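Local coordinates for protein aromatic-amino-acid:2-oxoglutarate transaminase (Candida albicans, PDB 6HND) that probably transfers amino groups between aromatic amino acids and 2-oxoglutarate, using pyridoxal 5'-phosphate as cofactor, at residues Pro289-Pro294 with Arg409-Leu414; Val439-Asn444 with Phe489-Ala494. All blocks are in the same frame, centred on the assembly; numbering follows the deposited sequence.

Interaction 1 of 2, residues Pro289-Pro294 with Arg409-Leu414; sequences PKYEKP and RKDLLL
K410 of helix 392-418 reaches P289 in the loop 289-294. Its NZ donates to the carbonyl O of P289 at 3.0 Å, with the donor tilted 18° from the carbonyl plane. Bends at CD and CE curl the lysine chain, and its end comes nearer the loop than its CB direction suggests. NZ also forms a salt bridge with OD1 of its helix neighbour D411, at 3.1 Å. Outside the two segments, D432 binds this ammonium through a second salt bridge and accepts from the backbone N of Y291. Three oxygen partners thus grip one nitrogen.

A water joins the segments as well. It lies 2.7 Å from K290 O and 2.8 Å from D411 OD2.

Y291 carries most of the side-chain packing. Its ring turns an edge to the helix backbone, with CE1 3.3 Å from D411 O, which lies near the ring plane. F418 meets this ring edge-to-face. Two contacts are apolar. Y291 CD1 lies 3.7 Å from CB of L414, and these side chains pass each other pointing opposite ways. P294 CG lies 4.3 Å from L412 CD1. The loop follows strand 276-280 of the seven-stranded mixed sheet, so the contact joins the large, cofactor-binding domain of this aminotransferase fold to helix 392-418.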
loop_
_atom_site.group_PDB
_atom_site.type_symbol
_atom_site.label_atom_id
_atom_site.label_comp_id
_atom_site.label_asym_id
_atom_site.label_seq_id
_atom_site.Cartn_x
_atom_site.Cartn_y
_atom_site.Cartn_z
ATOM N N PRO B 289 -16.696 -27.742 -12.534
ATOM C CA PRO B 289 -17.787 -28.684 -12.773
ATOM C C PRO B 289 -17.908 -29.669 -11.604
ATOM O O PRO B 289 -16.895 -29.904 -10.910
ATOM C CB PRO B 289 -17.452 -29.439 -14.065
ATOM C CG PRO B 289 -16.132 -28.876 -14.561
ATOM C CD PRO B 289 -15.622 -27.891 -13.516
ATOM N N LYS B 290 -19.119 -30.191 -11.376
ATOM C CA LYS B 290 -19.384 -31.098 -10.226
ATOM C C LYS B 290 -18.530 -32.368 -10.375
ATOM O O LYS B 290 -18.157 -32.750 -11.507
ATOM C CB LYS B 290 -20.885 -31.324 -10.013
ATOM C CG LYS B 290 -21.596 -32.349 -10.876
ATOM C CD LYS B 290 -22.822 -32.926 -10.158
ATOM C CE LYS B 290 -24.023 -33.130 -11.062
ATOM N NZ LYS B 290 -23.751 -34.105 -12.149
ATOM N N TYR B 291 -18.137 -32.947 -9.252
ATOM C CA TYR B 291 -17.187 -34.081 -9.208
ATOM C C TYR B 291 -17.626 -35.200 -10.163
ATOM O O TYR B 291 -18.806 -35.609 -10.152
ATOM C CB TYR B 291 -17.068 -34.647 -7.794
ATOM C CG TYR B 291 -16.291 -35.927 -7.731
ATOM C CD1 TYR B 291 -14.913 -35.900 -7.636
ATOM C CD2 TYR B 291 -16.928 -37.161 -7.770
ATOM C CE1 TYR B 291 -14.176 -37.072 -7.586
ATOM C CE2 TYR B 291 -16.201 -38.344 -7.697
ATOM C CZ TYR B 291 -14.820 -38.295 -7.631
ATOM O OH TYR B 291 -14.076 -39.432 -7.590
ATOM N N GLU B 292 -16.668 -35.699 -10.942
ATOM C CA GLU B 292 -16.739 -37.040 -11.566
ATOM C C GLU B 292 -15.368 -37.734 -11.399
ATOM O O GLU B 292 -14.352 -37.021 -11.338
ATOM C CB GLU B 292 -17.296 -36.869 -12.977
ATOM C CG GLU B 292 -16.303 -36.395 -14.018
ATOM C CD GLU B 292 -16.895 -36.501 -15.419
ATOM O OE1 GLU B 292 -17.972 -35.885 -15.657
ATOM O OE2 GLU B 292 -16.327 -37.244 -16.255
ATOM N N LYS B 293 -15.343 -39.072 -11.253
ATOM C CA LYS B 293 -14.090 -39.874 -11.129
ATOM C C LYS B 293 -13.036 -39.312 -12.085
ATOM O O LYS B 293 -13.334 -39.125 -13.263
ATOM C CB LYS B 293 -14.336 -41.352 -11.446
ATOM C CG LYS B 293 -13.207 -42.298 -11.035
ATOM C CD LYS B 293 -13.627 -43.758 -10.779
ATOM C CE LYS B 293 -14.794 -43.936 -9.817
ATOM N NZ LYS B 293 -14.713 -43.042 -8.630
ATOM N N PRO B 294 -11.805 -38.977 -11.617
ATOM C CA PRO B 294 -10.681 -38.718 -12.522
ATOM C C PRO B 294 -10.231 -39.976 -13.303
ATOM O O PRO B 294 -10.562 -41.104 -12.898
ATOM C CB PRO B 294 -9.544 -38.204 -11.613
ATOM C CG PRO B 294 -10.177 -37.954 -10.256
ATOM C CD PRO B 294 -11.435 -38.792 -10.207
ATOM N N ARG B 409 -7.469 -30.644 -9.960
ATOM C CA ARG B 409 -6.924 -30.691 -8.577
ATOM C C ARG B 409 -8.075 -30.984 -7.608
ATOM O O ARG B 409 -7.940 -31.920 -6.777
ATOM C CB ARG B 409 -6.189 -29.396 -8.213
ATOM C CG ARG B 409 -4.754 -29.330 -8.717
ATOM C CD ARG B 409 -4.225 -27.908 -8.720
ATOM N NE ARG B 409 -2.811 -27.893 -9.024
ATOM C CZ ARG B 409 -1.856 -27.800 -8.120
ATOM N NH1 ARG B 409 -2.152 -27.611 -6.842
ATOM N NH2 ARG B 409 -0.594 -27.859 -8.497
ATOM N N LYS B 410 -9.195 -30.268 -7.738
ATOM C CA LYS B 410 -10.329 -30.429 -6.789
ATOM C C LYS B 410 -10.847 -31.874 -6.839
ATOM O O LYS B 410 -11.084 -32.475 -5.750
ATOM C CB LYS B 410 -11.450 -29.431 -7.071
ATOM C CG LYS B 410 -12.641 -29.575 -6.133
ATOM C CD LYS B 410 -13.741 -30.429 -6.708
ATOM C CE LYS B 410 -14.559 -29.696 -7.749
ATOM N NZ LYS B 410 -15.734 -30.494 -8.166
ATOM N N ASP B 411 -11.031 -32.418 -8.040
ATOM C CA ASP B 411 -11.609 -33.782 -8.219
ATOM C C ASP B 411 -10.647 -34.849 -7.667
ATOM O O ASP B 411 -11.121 -35.821 -7.030
ATOM C CB ASP B 411 -11.952 -34.038 -9.685
ATOM C CG ASP B 411 -13.071 -33.160 -10.205
ATOM O OD1 ASP B 411 -13.840 -32.590 -9.362
ATOM O OD2 ASP B 411 -13.152 -33.043 -11.444
ATOM N N LEU B 412 -9.350 -34.679 -7.908
ATOM C CA LEU B 412 -8.292 -35.578 -7.389
ATOM C C LEU B 412 -8.403 -35.648 -5.859
ATOM O O LEU B 412 -8.607 -36.751 -5.315
ATOM C CB LEU B 412 -6.937 -35.029 -7.836
ATOM C CG LEU B 412 -5.803 -36.037 -7.932
ATOM C CD1 LEU B 412 -6.129 -37.148 -8.932
ATOM C CD2 LEU B 412 -4.518 -35.311 -8.314
ATOM N N LEU B 413 -8.342 -34.503 -5.178
ATOM C CA LEU B 413 -8.433 -34.462 -3.694
ATOM C C LEU B 413 -9.726 -35.154 -3.251
ATOM O O LEU B 413 -9.676 -35.912 -2.261
ATOM C CB LEU B 413 -8.375 -33.013 -3.215
ATOM C CG LEU B 413 -8.585 -32.820 -1.722
ATOM C CD1 LEU B 413 -7.474 -33.512 -0.945
ATOM C CD2 LEU B 413 -8.668 -31.336 -1.383
ATOM N N LEU B 414 -10.838 -34.888 -3.948
ATOM C CA LEU B 414 -12.156 -35.506 -3.629
ATOM C C LEU B 414 -12.085 -37.033 -3.838
ATOM O O LEU B 414 -12.620 -37.741 -2.967
ATOM C CB LEU B 414 -13.295 -34.846 -4.427
ATOM C CG LEU B 414 -14.144 -33.859 -3.619
ATOM C CD1 LEU B 414 -13.336 -32.624 -3.265
ATOM C CD2 LEU B 414 -15.398 -33.463 -4.356
HETATM O O HOH W 1 -15.716 -32.802 -12.556
#

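Interaction 2 of 2, residues Val439-Asn444 with Phe489-Ala494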
loop_
_atom_site.group_PDB
_atom_site.type_symbol
_atom_site.label_atom_id
_atom_site.label_comp_id
_atom_site.label_asym_id
_atom_site.label_seq_id
_atom_site.Cartn_x
_atom_site.Cartn_y
_atom_site.Cartn_z
ATOM N N VAL B 439 -12.077 -26.670 -0.040
ATOM C CA VAL B 439 -13.014 -27.796 0.247
ATOM C C VAL B 439 -13.379 -27.784 1.729
ATOM O O VAL B 439 -12.446 -27.821 2.566
ATOM C CB VAL B 439 -12.400 -29.145 -0.121
ATOM C CG1 VAL B 439 -13.359 -30.270 0.211
ATOM C CG2 VAL B 439 -12.012 -29.211 -1.584
ATOM N N THR B 440 -14.672 -27.770 2.048
ATOM C CA THR B 440 -15.169 -28.120 3.401
ATOM C C THR B 440 -15.091 -29.646 3.591
ATOM O O THR B 440 -15.749 -30.430 2.828
ATOM C CB THR B 440 -16.587 -27.613 3.693
ATOM O OG1 THR B 440 -16.573 -26.193 3.631
ATOM C CG2 THR B 440 -17.072 -28.019 5.067
ATOM N N PHE B 441 -14.326 -30.043 4.603
ATOM C CA PHE B 441 -14.100 -31.454 5.000
ATOM C C PHE B 441 -14.752 -31.630 6.364
ATOM O O PHE B 441 -14.183 -31.153 7.369
ATOM C CB PHE B 441 -12.603 -31.754 5.020
ATOM C CG PHE B 441 -12.232 -33.182 5.296
ATOM C CD1 PHE B 441 -12.382 -34.151 4.324
ATOM C CD2 PHE B 441 -11.651 -33.544 6.501
ATOM C CE1 PHE B 441 -11.995 -35.464 4.563
ATOM C CE2 PHE B 441 -11.289 -34.858 6.751
ATOM C CZ PHE B 441 -11.431 -35.807 5.769
ATOM N N LYS B 442 -15.916 -32.266 6.363
ATOM C CA LYS B 442 -16.771 -32.473 7.550
ATOM C C LYS B 442 -16.284 -33.690 8.330
ATOM O O LYS B 442 -15.865 -34.694 7.727
ATOM C CB LYS B 442 -18.226 -32.602 7.100
ATOM C CG LYS B 442 -18.832 -31.301 6.587
ATOM C CD LYS B 442 -20.337 -31.291 6.541
ATOM C CE LYS B 442 -20.868 -31.757 5.203
ATOM N NZ LYS B 442 -22.256 -31.289 4.982
ATOM N N ILE B 443 -16.313 -33.560 9.645
ATOM C CA ILE B 443 -16.018 -34.630 10.626
ATOM C C ILE B 443 -17.337 -34.956 11.325
ATOM O O ILE B 443 -17.832 -34.065 12.073
ATOM C CB ILE B 443 -14.960 -34.138 11.630
ATOM C CG1 ILE B 443 -13.752 -33.491 10.944
ATOM C CG2 ILE B 443 -14.578 -35.273 12.567
ATOM C CD1 ILE B 443 -13.085 -34.343 9.881
ATOM N N ASN B 444 -17.872 -36.156 11.079
ATOM C CA ASN B 444 -19.149 -36.659 11.654
ATOM C C ASN B 444 -18.868 -37.120 13.098
ATOM O O ASN B 444 -19.041 -38.325 13.419
ATOM C CB ASN B 444 -19.837 -37.670 10.712
ATOM C CG ASN B 444 -20.175 -37.053 9.355
ATOM O OD1 ASN B 444 -20.463 -35.846 9.257
ATOM N ND2 ASN B 444 -20.152 -37.846 8.284
ATOM N N PHE B 489 -12.681 -29.191 8.718
ATOM C CA PHE B 489 -11.410 -28.576 8.284
ATOM C C PHE B 489 -11.604 -28.004 6.883
ATOM O O PHE B 489 -12.316 -28.612 6.081
ATOM C CB PHE B 489 -10.287 -29.604 8.302
ATOM C CG PHE B 489 -10.035 -30.208 9.650
ATOM C CD1 PHE B 489 -9.415 -29.470 10.651
ATOM C CD2 PHE B 489 -10.374 -31.531 9.903
ATOM C CE1 PHE B 489 -9.185 -30.029 11.899
ATOM C CE2 PHE B 489 -10.169 -32.081 11.165
ATOM C CZ PHE B 489 -9.573 -31.331 12.155
ATOM N N ARG B 490 -11.001 -26.841 6.626
ATOM C CA ARG B 490 -10.902 -26.265 5.268
ATOM C C ARG B 490 -9.659 -26.865 4.639
ATOM O O ARG B 490 -8.581 -26.794 5.282
ATOM C CB ARG B 490 -10.772 -24.738 5.281
ATOM C CG ARG B 490 -10.802 -24.111 3.889
ATOM C CD ARG B 490 -10.375 -22.657 3.918
ATOM N NE ARG B 490 -8.938 -22.556 4.060
ATOM C CZ ARG B 490 -8.260 -21.432 4.132
ATOM N NH1 ARG B 490 -8.887 -20.273 4.067
ATOM N NH2 ARG B 490 -6.949 -21.466 4.278
ATOM N N LEU B 491 -9.800 -27.340 3.409
ATOM C CA LEU B 491 -8.687 -27.922 2.620
ATOM C C LEU B 491 -8.436 -27.013 1.435
ATOM O O LEU B 491 -9.432 -26.552 0.859
ATOM C CB LEU B 491 -9.075 -29.320 2.140
ATOM C CG LEU B 491 -9.680 -30.239 3.203
ATOM C CD1 LEU B 491 -10.109 -31.542 2.558
ATOM C CD2 LEU B 491 -8.685 -30.494 4.320
ATOM N N CYS B 492 -7.167 -26.745 1.133
ATOM C CA CYS B 492 -6.753 -25.994 -0.064
ATOM C C CYS B 492 -5.806 -26.838 -0.927
ATOM O O CYS B 492 -4.756 -27.259 -0.403
ATOM C CB CYS B 492 -6.104 -24.670 0.313
ATOM S SG CYS B 492 -5.582 -23.760 -1.161
ATOM N N TYR B 493 -6.175 -27.031 -2.197
ATOM C CA TYR B 493 -5.451 -27.847 -3.218
ATOM C C TYR B 493 -4.717 -26.919 -4.200
ATOM O O TYR B 493 -4.378 -27.333 -5.317
ATOM C CB TYR B 493 -6.427 -28.787 -3.938
ATOM C CG TYR B 493 -7.709 -28.125 -4.362
ATOM C CD1 TYR B 493 -7.762 -27.385 -5.535
ATOM C CD2 TYR B 493 -8.838 -28.161 -3.566
ATOM C CE1 TYR B 493 -8.918 -26.735 -5.932
ATOM C CE2 TYR B 493 -10.020 -27.551 -3.967
ATOM C CZ TYR B 493 -10.052 -26.831 -5.147
ATOM O OH TYR B 493 -11.177 -26.184 -5.529
ATOM N N ALA B 494 -4.486 -25.667 -3.801
ATOM C CA ALA B 494 -3.813 -24.655 -4.642
ATOM C C ALA B 494 -2.297 -24.764 -4.460
ATOM O O ALA B 494 -1.584 -24.429 -5.408
ATOM C CB ALA B 494 -4.325 -23.269 -4.299
#
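F441 has CG anti to its backbone N (chi1 -175°), which brings CG 3.8 Å from L491 CD1. L491 has CG anti to its carbonyl carbon (chi1 -47°), which sets CG 3.8 Å from F441 CB. The two side chains cross obliquely, and L491 CD1 comes within 3.5 Å of F441 CB. F489 meets F441 rim to rim: the two CD2 atoms are 4.2 Å apart, each near the plane of the other ring. CD2 and CE2 of F489 also touch CG1 and CD1 of I443, which approaches the ring at a slant.

The strands are antiparallel. V439 with L491 and F441 with F489 are hydrogen-bonded pairs, each closed by two backbone bonds. T440 with R490, between them, is a non-hydrogen-bonded pair. V439 N donates to L491 O at 2.8 Å, and F441 N to F489 O at 2.9 Å. These are the central strands of the four-stranded antiparallel sheet 428-430, 438-443, 488-492 and 470-471. The face bearing V439, F441, F489 and L491 is apolar. Helix 499-518 packs on F441 and L491, and helix 451-465 on F489 and I443.

T440 and R490 lie on the other face. R490 NH1 bonds to OD1 of N252, a cofactor-binding residue, and NH2 to O of S42 of the second subunit. Beyond the strand, Y493 crosses V439 at about a right angle, with CE2 3.5 Å from V439 CG2.

In the fold
Interactions 1 and 2 adjoin, their centres 14 Å apart. Helix segment 409-414 and the end of segment 489-494 meet directly. R409 NH1 lies 2.7 Å from Y493 O, a probable hydrogen bond. K410 CB packs 3.5 Å from Y493 CZ, and L413 CD2 lies 3.9 Å from Y493 CD2. Y493 is therefore shared between the two contacts. Interaction 2 comes close to the cofactor: the R490 side chain is about 6 Å from bound pyridoxal-5'-phosphate. In interaction 1, the K410 side chain is about 12 Å from that of Y283, a cofactor-binding residue. Both contacts also reach the second subunit, where L41 packs on L413 and L491.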